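Local coordinates for protein UL37 (Suid herpesvirus 1, PDB 4K70) that is an inner tegument protein with an essential role in control of viral trafficking and binds calcium ions, represented here by its N-terminal half, at residues Ser330-Val336 with His429-Arg434. Numbering follows the deposited sequence.
Sequences SASPLQV and HCMAPR
The lead-in and first turn of helix 333-342 meet the end of helix 422-431; the nearest CA atoms are those of Ala331 and Cys430, 4.1 Å apart. On one side the chain is in polyproline-II conformation at Ser330, then turns into the helix with Ser332 as N-cap: its p rotamer (chi1 69°) lets OG accept a weak capping bond from Gln335 N (3.3 Å), while Gln335 OE1 takes Ala331 N at 2.9 Å. On the other, the helix ends at Met431, and Ala432 and Pro433 follow in polyproline-II conformation.

A forked pair of hydrogen bonds ties the segments: Arg434, its CA-to-CB bond toward the partner, chi1 m (-68°) and chi2 to chi4 near trans, gives NH1 and NH2 both to Ala331 O, each at 3.0 Å. Backbone packs close beside it, with a CA-H...O contact from Ala331 CA to His429 O (3.5 Å) and the Pro333 ring atom CD 3.3 Å from Cys430 O. Ser330 O meets the His429 ring edge, 3.3 Å from CD2.

On the buried side, Val336 CG1 touches Cys430 SG (3.8 Å) and Met431 SD (4.1 Å). Met431, in the mmm rotamer, also brings SD to 4.0 Å from Pro333 CB; Tyr388 and helix 366-385, which carries calcium ligand Arg383, border this patch.

This is helix-end packing within an all-helical half-protein: a sulfur-rich apolar patch inside, and an arginine outside satisfying a carbonyl just ahead of the capped helix.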
loop_
_atom_site.group_PDB
_atom_site.type_symbol
_atom_site.label_atom_id
_atom_site.label_comp_id
_atom_site.label_asym_id
_atom_site.label_seq_id
_atom_site.Cartn_x
_atom_site.Cartn_y
_atom_site.Cartn_z
ATOM N N SER A 330 11.199 0.676 -16.364
ATOM C CA SER A 330 10.317 -0.056 -15.450
ATOM C C SER A 330 8.872 0.422 -15.543
ATOM O O SER A 330 8.605 1.625 -15.508
ATOM C CB SER A 330 10.802 0.110 -14.001
ATOM O OG SER A 330 12.073 -0.486 -13.801
ATOM N N ALA A 331 7.938 -0.518 -15.628
ATOM C CA ALA A 331 6.526 -0.171 -15.718
ATOM C C ALA A 331 5.721 -0.747 -14.558
ATOM O O ALA A 331 4.501 -0.793 -14.615
ATOM C CB ALA A 331 5.932 -0.637 -17.069
ATOM N N SER A 332 6.397 -1.203 -13.511
ATOM C CA SER A 332 5.690 -1.722 -12.340
ATOM C C SER A 332 6.556 -1.474 -11.138
ATOM O O SER A 332 7.739 -1.213 -11.290
ATOM C CB SER A 332 5.425 -3.226 -12.474
ATOM O OG SER A 332 6.635 -3.973 -12.397
ATOM N N PRO A 333 5.965 -1.561 -9.937
ATOM C CA PRO A 333 6.693 -1.408 -8.677
ATOM C C PRO A 333 7.806 -2.421 -8.554
ATOM O O PRO A 333 8.887 -2.046 -8.122
ATOM C CB PRO A 333 5.630 -1.699 -7.616
ATOM C CG PRO A 333 4.332 -1.394 -8.292
ATOM C CD PRO A 333 4.509 -1.682 -9.738
ATOM N N LEU A 334 7.561 -3.680 -8.907
ATOM C CA LEU A 334 8.590 -4.697 -8.710
ATOM C C LEU A 334 9.798 -4.363 -9.566
ATOM O O LEU A 334 10.930 -4.381 -9.099
ATOM C CB LEU A 334 8.081 -6.101 -9.050
ATOM C CG LEU A 334 9.188 -7.163 -9.030
ATOM C CD1 LEU A 334 9.958 -7.169 -7.701
ATOM C CD2 LEU A 334 8.638 -8.544 -9.327
ATOM N N GLN A 335 9.546 -4.048 -10.829
ATOM C CA GLN A 335 10.625 -3.754 -11.759
ATOM C C GLN A 335 11.519 -2.615 -11.284
ATOM O O GLN A 335 12.746 -2.730 -11.295
ATOM C CB GLN A 335 10.045 -3.440 -13.141
ATOM C CG GLN A 335 9.402 -4.662 -13.801
ATOM C CD GLN A 335 8.662 -4.325 -15.090
ATOM O OE1 GLN A 335 8.853 -3.261 -15.668
ATOM N NE2 GLN A 335 7.804 -5.237 -15.537
ATOM N N VAL A 336 10.912 -1.514 -10.866
ATOM C CA VAL A 336 11.703 -0.342 -10.541
ATOM C C VAL A 336 12.435 -0.554 -9.207
ATOM O O VAL A 336 13.609 -0.219 -9.088
ATOM C CB VAL A 336 10.864 0.969 -10.548
ATOM C CG1 VAL A 336 9.806 0.951 -9.446
ATOM C CG2 VAL A 336 11.785 2.200 -10.386
ATOM N N HIS A 429 5.013 6.293 -14.487
ATOM C CA HIS A 429 5.139 5.171 -15.404
ATOM C C HIS A 429 5.156 3.828 -14.674
ATOM O O HIS A 429 4.689 2.811 -15.190
ATOM C CB HIS A 429 6.386 5.316 -16.291
ATOM C CG HIS A 429 6.346 4.448 -17.517
ATOM N ND1 HIS A 429 5.473 4.685 -18.558
ATOM C CD2 HIS A 429 7.034 3.330 -17.843
ATOM C CE1 HIS A 429 5.639 3.751 -19.483
ATOM N NE2 HIS A 429 6.581 2.920 -19.078
ATOM N N CYS A 430 5.685 3.822 -13.463
ATOM C CA CYS A 430 5.863 2.568 -12.751
ATOM C C CYS A 430 5.028 2.487 -11.477
ATOM O O CYS A 430 4.642 1.392 -11.060
ATOM C CB CYS A 430 7.350 2.310 -12.465
ATOM S SG CYS A 430 8.226 3.696 -11.599
ATOM N N MET A 431 4.701 3.640 -10.894
ATOM C CA MET A 431 4.047 3.673 -9.584
ATOM C C MET A 431 2.621 4.230 -9.565
ATOM O O MET A 431 1.981 4.239 -8.503
ATOM C CB MET A 431 4.902 4.447 -8.566
ATOM C CG MET A 431 6.306 3.899 -8.384
ATOM S SD MET A 431 6.328 2.212 -7.751
ATOM C CE MET A 431 5.840 2.392 -6.025
ATOM N N ALA A 432 2.129 4.699 -10.713
ATOM C CA ALA A 432 0.780 5.266 -10.774
ATOM C C ALA A 432 -0.228 4.262 -10.230
ATOM O O ALA A 432 -0.083 3.063 -10.454
ATOM C CB ALA A 432 0.410 5.655 -12.202
ATOM N N PRO A 433 -1.231 4.752 -9.486
ATOM C CA PRO A 433 -2.302 3.899 -8.972
ATOM C C PRO A 433 -3.055 3.232 -10.129
ATOM O O PRO A 433 -3.347 3.893 -11.124
ATOM C CB PRO A 433 -3.209 4.894 -8.264
ATOM C CG PRO A 433 -2.304 5.965 -7.810
ATOM C CD PRO A 433 -1.336 6.127 -8.959
ATOM N N ARG A 434 -3.335 1.941 -9.999
ATOM C CA ARG A 434 -4.125 1.214 -11.007
ATOM C C ARG A 434 -5.341 0.504 -10.388
ATOM O O ARG A 434 -5.530 -0.700 -10.580
ATOM C CB ARG A 434 -3.233 0.211 -11.742
ATOM C CG ARG A 434 -2.171 0.883 -12.621
ATOM C CD ARG A 434 -0.915 0.020 -12.836
ATOM N NE ARG A 434 0.158 0.796 -13.482
ATOM C CZ ARG A 434 1.394 0.353 -13.728
ATOM N NH1 ARG A 434 1.759 -0.885 -13.407
ATOM N NH2 ARG A 434 2.277 1.161 -14.305
#